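Local coordinates for NTD biosynthesis operon protein NtdA (Bacillus subtilis subsp. subtilis, PDB 4K2M) that catalyses the reversible pyridoxal phosphate-dependent transfer of an amino group from glutamate to 3-dehydro-glucose 6-phosphate, giving kanosamine 6-phosphate, at residues V375-M387 with L402-P416. Sequence-based numbering, arbitrary orientation.
Sequences VQTDVYYPILSHM and LVHTEKAHSQVLHLP. With O1G (3-deoxy-3-[(E)-({3-hydroxy-2-methyl-5-[(phosphonooxy)methyl]pyridin-4-yl}methylidene)amino]-6-O-phosphono-alpha-D-gluco pyranose), chain C; EDO (1,2-ethanediol), chain E; EDO (1,2-ethanediol), chain G.
Asp-378 and His-414 pair through their backbones as a single antiparallel hydrogen-bonded bridge: His-414 N gives to Asp-378 O at 2.9 Å, and Asp-378 N returns a longer bond to His-414 O at 3.3 Å. From here the loop 375-387 runs along strand 412-415 and then helix 403-411. Beside the bridge, Val-379 sets CG1 against Val-412 CG1, and the side chains of Thr-377 and Leu-413 cross at about a right angle, Leu-413 CD1 lying 3.7 Å from Thr-377 OG1. Tyr-380 CB packs against His-414 CE1 (3.6 Å), and the tyrosine edge points at the imidazole face in an offset edge-to-face pair, planes at 83°.

Strand 412-415 also pairs with strand 353-356, so the bridge ties the loop to a small antiparallel sheet in this DegT/DnrJ/EryC1 aminotransferase. The loop delivers substrate-binding Tyr-381, preceded by a cis peptide bond. Its CB points away from the helix and strand, and its OH hydrogen-bonds O2 of the kanosamine 6-phosphate aldimine at 2.6 Å, near Gln-227 and Phe-153.

His-409 has its CB directed toward the loop, CG anti to the backbone N (chi1 176°), and His-409 NE2 gives a weak, bent hydrogen bond to Pro-382 O (3.1 Å). Leu-384 CG sits over one face of that ring, 3.7 Å from the centroid, in a CH-pi contact. Leu-384 CD1 and CD2 rest on CG2 of Thr-405, a residue whose OG1 is hydrogen-bonded to Asp-171. Further along, His-386 is sandwiched between Met-387 CG and Leu-402 CD1, over opposite faces. Its NE2 points almost straight at Glu-406 OE2, 2.8 Å away and nearly in the ring plane, on the anti side of the carboxylate. The same oxygen takes Leu-402 N from above the carboxylate plane, so one acceptor joins loop histidine to helix N-cap.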
loop_
_atom_site.group_PDB
_atom_site.type_symbol
_atom_site.label_atom_id
_atom_site.label_comp_id
_atom_site.label_asym_id
_atom_site.label_seq_id
_atom_site.Cartn_x
_atom_site.Cartn_y
_atom_site.Cartn_z
ATOM N N VAL A 375 -20.243 -28.520 0.366
ATOM C CA VAL A 375 -19.036 -28.225 1.148
ATOM C C VAL A 375 -17.883 -27.800 0.245
ATOM O O VAL A 375 -17.403 -28.592 -0.566
ATOM C CB VAL A 375 -18.611 -29.450 1.981
ATOM C CG1 VAL A 375 -17.252 -29.216 2.646
ATOM C CG2 VAL A 375 -19.667 -29.746 3.044
ATOM N N GLN A 376 -17.431 -26.556 0.398
ATOM C CA GLN A 376 -16.336 -26.029 -0.421
ATOM C C GLN A 376 -14.991 -26.209 0.277
ATOM O O GLN A 376 -14.836 -25.897 1.462
ATOM C CB GLN A 376 -16.591 -24.547 -0.746
ATOM C CG GLN A 376 -15.431 -23.840 -1.441
ATOM C CD GLN A 376 -15.744 -22.392 -1.835
ATOM O OE1 GLN A 376 -16.257 -21.598 -1.034
ATOM N NE2 GLN A 376 -15.423 -22.045 -3.080
ATOM N N THR A 377 -14.038 -26.757 -0.459
ATOM C CA THR A 377 -12.673 -26.928 0.029
ATOM C C THR A 377 -11.773 -26.195 -0.958
ATOM O O THR A 377 -12.248 -25.652 -1.965
ATOM C CB THR A 377 -12.274 -28.412 0.130
ATOM O OG1 THR A 377 -12.519 -29.059 -1.128
ATOM C CG2 THR A 377 -13.082 -29.117 1.233
ATOM N N ASP A 378 -10.479 -26.165 -0.686
ATOM C CA ASP A 378 -9.572 -25.444 -1.567
ATOM C C ASP A 378 -8.178 -26.021 -1.444
ATOM O O ASP A 378 -7.898 -26.830 -0.552
ATOM C CB ASP A 378 -9.550 -23.958 -1.208
ATOM C CG ASP A 378 -9.274 -23.067 -2.402
ATOM O OD1 ASP A 378 -8.771 -23.574 -3.428
ATOM O OD2 ASP A 378 -9.549 -21.855 -2.303
ATOM N N VAL A 379 -7.296 -25.599 -2.342
ATOM C CA VAL A 379 -5.902 -26.031 -2.292
ATOM C C VAL A 379 -5.009 -24.796 -2.361
ATOM O O VAL A 379 -4.901 -24.165 -3.407
ATOM C CB VAL A 379 -5.578 -27.027 -3.428
ATOM C CG1 VAL A 379 -4.057 -27.333 -3.486
ATOM C CG2 VAL A 379 -6.354 -28.335 -3.238
ATOM N N TYR A 380 -4.409 -24.420 -1.232
ATOM C CA TYR A 380 -3.446 -23.307 -1.202
ATOM C C TYR A 380 -2.053 -23.915 -1.335
ATOM O O TYR A 380 -1.574 -24.545 -0.376
ATOM C CB TYR A 380 -3.550 -22.570 0.151
ATOM C CG TYR A 380 -4.759 -21.654 0.312
ATOM C CD1 TYR A 380 -6.059 -22.144 0.211
ATOM C CD2 TYR A 380 -4.592 -20.302 0.609
ATOM C CE1 TYR A 380 -7.162 -21.294 0.357
ATOM C CE2 TYR A 380 -5.678 -19.455 0.781
ATOM C CZ TYR A 380 -6.963 -19.958 0.648
ATOM O OH TYR A 380 -8.040 -19.108 0.808
ATOM N N TYR A 381 -1.361 -23.751 -2.472
ATOM C CA TYR A 381 -1.740 -22.936 -3.626
ATOM C C TYR A 381 -1.681 -23.847 -4.849
ATOM O O TYR A 381 -1.074 -24.914 -4.796
ATOM C CB TYR A 381 -0.758 -21.750 -3.762
ATOM C CG TYR A 381 -0.849 -20.885 -2.524
ATOM C CD1 TYR A 381 -1.773 -19.859 -2.449
ATOM C CD2 TYR A 381 -0.072 -21.158 -1.397
ATOM C CE1 TYR A 381 -1.905 -19.086 -1.290
ATOM C CE2 TYR A 381 -0.200 -20.396 -0.230
ATOM C CZ TYR A 381 -1.115 -19.364 -0.193
ATOM O OH TYR A 381 -1.252 -18.595 0.950
ATOM N N PRO A 382 -2.332 -23.444 -5.954
ATOM C CA PRO A 382 -2.505 -24.408 -7.056
ATOM C C PRO A 382 -1.268 -24.724 -7.899
ATOM O O PRO A 382 -1.218 -25.802 -8.516
ATOM C CB PRO A 382 -3.591 -23.759 -7.926
ATOM C CG PRO A 382 -3.521 -22.284 -7.590
ATOM C CD PRO A 382 -3.174 -22.247 -6.116
ATOM N N ILE A 383 -0.283 -23.829 -7.940
ATOM C CA ILE A 383 0.879 -24.045 -8.806
ATOM C C ILE A 383 2.142 -23.805 -7.984
ATOM O O ILE A 383 2.261 -22.781 -7.309
ATOM C CB ILE A 383 0.869 -23.087 -10.032
ATOM C CG1 ILE A 383 -0.436 -23.229 -10.817
ATOM C CG2 ILE A 383 2.078 -23.361 -10.936
ATOM C CD1 ILE A 383 -0.606 -22.210 -11.947
ATOM N N LEU A 384 3.062 -24.761 -8.007
ATOM C CA LEU A 384 4.337 -24.622 -7.295
ATOM C C LEU A 384 5.262 -23.652 -8.041
ATOM O O LEU A 384 5.134 -23.505 -9.248
ATOM C CB LEU A 384 5.000 -25.987 -7.180
ATOM C CG LEU A 384 4.180 -26.966 -6.340
ATOM C CD1 LEU A 384 4.839 -28.345 -6.381
ATOM C CD2 LEU A 384 4.108 -26.459 -4.918
ATOM N N SER A 385 6.179 -22.995 -7.329
ATOM C CA SER A 385 7.040 -21.964 -7.915
ATOM C C SER A 385 7.788 -22.407 -9.178
ATOM O O SER A 385 7.858 -21.668 -10.157
ATOM C CB SER A 385 8.066 -21.479 -6.881
ATOM O OG SER A 385 7.400 -20.938 -5.756
ATOM N N HIS A 386 8.358 -23.606 -9.139
ATOM C CA HIS A 386 9.185 -24.094 -10.247
ATOM C C HIS A 386 8.345 -24.642 -11.402
ATOM O O HIS A 386 8.881 -25.128 -12.399
ATOM C CB HIS A 386 10.184 -25.139 -9.743
ATOM C CG HIS A 386 9.550 -26.392 -9.228
ATOM N ND1 HIS A 386 8.551 -26.388 -8.278
ATOM C CD2 HIS A 386 9.792 -27.696 -9.518
ATOM C CE1 HIS A 386 8.192 -27.632 -8.018
ATOM N NE2 HIS A 386 8.933 -28.447 -8.751
ATOM N N MET A 387 7.027 -24.537 -11.275
ATOM C CA MET A 387 6.104 -25.037 -12.297
ATOM C C MET A 387 5.254 -23.918 -12.881
ATOM O O MET A 387 4.350 -24.155 -13.677
ATOM C CB MET A 387 5.231 -26.150 -11.717
ATOM C CG MET A 387 6.079 -27.316 -11.201
ATOM S SD MET A 387 5.107 -28.645 -10.488
ATOM C CE MET A 387 4.225 -29.250 -11.942
ATOM N N LEU A 402 11.459 -31.532 -7.155
ATOM C CA LEU A 402 11.337 -31.427 -5.721
ATOM C C LEU A 402 10.337 -32.499 -5.356
ATOM O O LEU A 402 9.146 -32.234 -5.318
ATOM C CB LEU A 402 10.804 -30.036 -5.349
ATOM C CG LEU A 402 11.721 -28.868 -5.744
ATOM C CD1 LEU A 402 10.966 -27.549 -5.631
ATOM C CD2 LEU A 402 12.955 -28.832 -4.865
ATOM N N VAL A 403 10.827 -33.716 -5.116
ATOM C CA VAL A 403 9.954 -34.892 -5.033
ATOM C C VAL A 403 8.877 -34.788 -3.961
ATOM O O VAL A 403 7.697 -35.079 -4.216
ATOM C CB VAL A 403 10.765 -36.186 -4.792
ATOM C CG1 VAL A 403 9.832 -37.376 -4.710
ATOM C CG2 VAL A 403 11.782 -36.391 -5.914
ATOM N N HIS A 404 9.277 -34.369 -2.770
ATOM C CA HIS A 404 8.343 -34.313 -1.648
ATOM C C HIS A 404 7.361 -33.164 -1.785
ATOM O O HIS A 404 6.184 -33.307 -1.445
ATOM C CB HIS A 404 9.100 -34.205 -0.320
ATOM C CG HIS A 404 9.916 -35.416 0.001
ATOM N ND1 HIS A 404 9.410 -36.697 -0.078
ATOM C CD2 HIS A 404 11.205 -35.544 0.393
ATOM C CE1 HIS A 404 10.353 -37.559 0.252
ATOM N NE2 HIS A 404 11.452 -36.887 0.544
ATOM N N THR A 405 7.851 -32.022 -2.266
ATOM C CA THR A 405 6.992 -30.867 -2.471
ATOM C C THR A 405 5.934 -31.217 -3.504
ATOM O O THR A 405 4.766 -30.929 -3.313
ATOM C CB THR A 405 7.796 -29.669 -2.984
ATOM O OG1 THR A 405 8.849 -29.370 -2.059
ATOM C CG2 THR A 405 6.907 -28.438 -3.180
ATOM N N GLU A 406 6.350 -31.842 -4.606
ATOM C CA GLU A 406 5.409 -32.191 -5.665
ATOM C C GLU A 406 4.369 -33.221 -5.223
ATOM O O GLU A 406 3.180 -33.108 -5.550
ATOM C CB GLU A 406 6.171 -32.651 -6.914
ATOM C CG GLU A 406 6.858 -31.507 -7.676
ATOM C CD GLU A 406 8.040 -31.995 -8.507
ATOM O OE1 GLU A 406 7.995 -33.169 -8.931
ATOM O OE2 GLU A 406 9.016 -31.228 -8.724
ATOM N N LYS A 407 4.805 -34.226 -4.476
ATOM C CA LYS A 407 3.878 -35.246 -3.995
ATOM C C LYS A 407 2.893 -34.639 -2.992
ATOM O O LYS A 407 1.686 -34.816 -3.124
ATOM C CB LYS A 407 4.641 -36.424 -3.368
ATOM C CG LYS A 407 3.754 -37.597 -2.904
ATOM C CD LYS A 407 2.820 -38.062 -4.028
ATOM C CE LYS A 407 1.979 -39.271 -3.593
ATOM N NZ LYS A 407 1.020 -39.696 -4.663
ATOM N N ALA A 408 3.399 -33.880 -2.024
ATOM C CA ALA A 408 2.513 -33.277 -1.019
ATOM C C ALA A 408 1.544 -32.299 -1.674
ATOM O O ALA A 408 0.375 -32.206 -1.302
ATOM C CB ALA A 408 3.323 -32.588 0.062
ATOM N N HIS A 409 2.042 -31.563 -2.658
ATOM C CA HIS A 409 1.232 -30.613 -3.409
ATOM C C HIS A 409 0.029 -31.269 -4.088
ATOM O O HIS A 409 -1.033 -30.651 -4.224
ATOM C CB HIS A 409 2.103 -29.944 -4.477
ATOM C CG HIS A 409 1.345 -29.018 -5.371
ATOM N ND1 HIS A 409 0.680 -27.910 -4.897
ATOM C CD2 HIS A 409 1.156 -29.029 -6.710
ATOM C CE1 HIS A 409 0.113 -27.275 -5.907
ATOM N NE2 HIS A 409 0.388 -27.931 -7.019
ATOM N N SER A 410 0.198 -32.520 -4.516
ATOM C CA SER A 410 -0.867 -33.256 -5.201
ATOM C C SER A 410 -1.858 -33.887 -4.226
ATOM O O SER A 410 -2.938 -34.339 -4.623
ATOM C CB SER A 410 -0.261 -34.348 -6.097
ATOM O OG SER A 410 0.219 -35.419 -5.305
ATOM N N GLN A 411 -1.504 -33.908 -2.944
ATOM C CA GLN A 411 -2.337 -34.587 -1.951
ATOM C C GLN A 411 -3.096 -33.638 -1.044
ATOM O O GLN A 411 -4.120 -34.007 -0.466
ATOM C CB GLN A 411 -1.471 -35.491 -1.070
ATOM C CG GLN A 411 -0.921 -36.714 -1.772
ATOM C CD GLN A 411 -0.243 -37.635 -0.799
ATOM O OE1 GLN A 411 0.917 -37.437 -0.451
ATOM N NE2 GLN A 411 -0.985 -38.622 -0.306
ATOM N N VAL A 412 -2.586 -32.422 -0.901
ATOM C CA VAL A 412 -3.072 -31.540 0.164
ATOM C C VAL A 412 -4.467 -31.033 -0.147
ATOM O O VAL A 412 -4.810 -30.737 -1.301
ATOM C CB VAL A 412 -2.097 -30.350 0.426
ATOM C CG1 VAL A 412 -2.056 -29.408 -0.775
ATOM C CG2 VAL A 412 -2.488 -29.591 1.712
ATOM N N LEU A 413 -5.282 -30.943 0.900
ATOM C CA LEU A 413 -6.634 -30.427 0.777
ATOM C C LEU A 413 -6.917 -29.587 2.014
ATOM O O LEU A 413 -6.738 -30.056 3.139
ATOM C CB LEU A 413 -7.641 -31.582 0.704
ATOM C CG LEU A 413 -9.076 -31.142 0.440
ATOM C CD1 LEU A 413 -9.107 -30.337 -0.849
ATOM C CD2 LEU A 413 -10.000 -32.335 0.330
ATOM N N HIS A 414 -7.350 -28.349 1.806
ATOM C CA HIS A 414 -7.649 -27.475 2.931
ATOM C C HIS A 414 -9.136 -27.468 3.245
ATOM O O HIS A 414 -9.971 -27.318 2.336
ATOM C CB HIS A 414 -7.132 -26.057 2.643
ATOM C CG HIS A 414 -5.640 -25.981 2.610
ATOM N ND1 HIS A 414 -4.919 -25.872 1.438
ATOM C CD2 HIS A 414 -4.731 -26.059 3.612
ATOM C CE1 HIS A 414 -3.626 -25.861 1.727
ATOM N NE2 HIS A 414 -3.486 -25.973 3.036
ATOM N N LEU A 415 -9.445 -27.613 4.537
ATOM C CA LEU A 415 -10.815 -27.625 5.026
ATOM C C LEU A 415 -11.138 -26.254 5.607
ATOM O O LEU A 415 -10.239 -25.591 6.123
ATOM C CB LEU A 415 -10.952 -28.678 6.121
ATOM C CG LEU A 415 -10.508 -30.083 5.735
ATOM C CD1 LEU A 415 -10.893 -31.007 6.887
ATOM C CD2 LEU A 415 -11.177 -30.521 4.437
ATOM N N PRO A 416 -12.412 -25.830 5.550
ATOM C CA PRO A 416 -12.761 -24.506 6.086
ATOM C C PRO A 416 -12.324 -24.334 7.542
ATOM O O PRO A 416 -12.553 -25.234 8.362
ATOM C CB PRO A 416 -14.294 -24.491 6.004
ATOM C CG PRO A 416 -14.594 -25.383 4.831
ATOM C CD PRO A 416 -13.573 -26.492 4.916
HETATM P P O1G C . 0.695 -9.650 1.663
HETATM C C3A O1G C . 1.500 -15.359 2.381
HETATM O O3 O1G C . 0.433 -16.179 2.532
HETATM C C1 O1G C . -4.167 -15.287 -0.519
HETATM N "N1'" O1G C . 3.822 -14.922 2.499
HETATM C C2 O1G C . -2.812 -15.464 0.172
HETATM O O2 O1G C . -3.011 -16.647 1.018
HETATM C C9A O1G C . 2.804 -15.782 2.662
HETATM C C2A O1G C . 3.126 -17.179 3.164
HETATM C C3 O1G C . -2.377 -14.245 1.002
HETATM N "N3'" O1G C . -0.968 -14.513 1.340
HETATM O O1 O1G C . -5.252 -15.304 0.421
HETATM C C4 O1G C . -2.577 -12.920 0.240
HETATM O O4 O1G C . -2.578 -11.964 1.318
HETATM C C4A O1G C . 1.260 -14.071 1.936
HETATM C C4B O1G C . -0.103 -13.608 1.606
HETATM C C5 O1G C . -3.996 -12.907 -0.328
HETATM O O5 O1G C . -4.221 -14.024 -1.197
HETATM C C5A O1G C . 2.335 -13.203 1.770
HETATM C C5T O1G C . 2.266 -11.747 1.280
HETATM C C6 O1G C . -4.265 -11.764 -1.266
HETATM C C6A O1G C . 3.612 -13.663 2.055
HETATM O OP1 O1G C . 1.671 -8.973 0.726
HETATM O OP2 O1G C . 0.429 -8.860 2.901
HETATM O OP3 O1G C . -0.557 -10.167 0.916
HETATM O OP4 O1G C . 1.497 -10.966 2.224
HETATM O O6 O1G C . -5.588 -11.574 -1.600
HETATM P "P'" O1G C . -6.163 -10.096 -1.869
HETATM O OP6 O1G C . -6.005 -9.354 -0.559
HETATM O OP7 O1G C . -5.394 -9.479 -3.015
HETATM O OP8 O1G C . -7.624 -10.386 -2.222
HETATM C C1 EDO E . -5.694 -19.944 -2.734
HETATM O O1 EDO E . -5.818 -18.619 -3.268
HETATM C C2 EDO E . -6.414 -20.928 -3.657
HETATM O O2 EDO E . -7.755 -20.460 -3.833
HETATM C C1 EDO G . 0.767 -27.501 -1.568
HETATM O O1 EDO G . 1.695 -27.008 -2.529
HETATM C C2 EDO G . 1.507 -28.054 -0.358
HETATM O O2 EDO G . 2.090 -26.966 0.363
#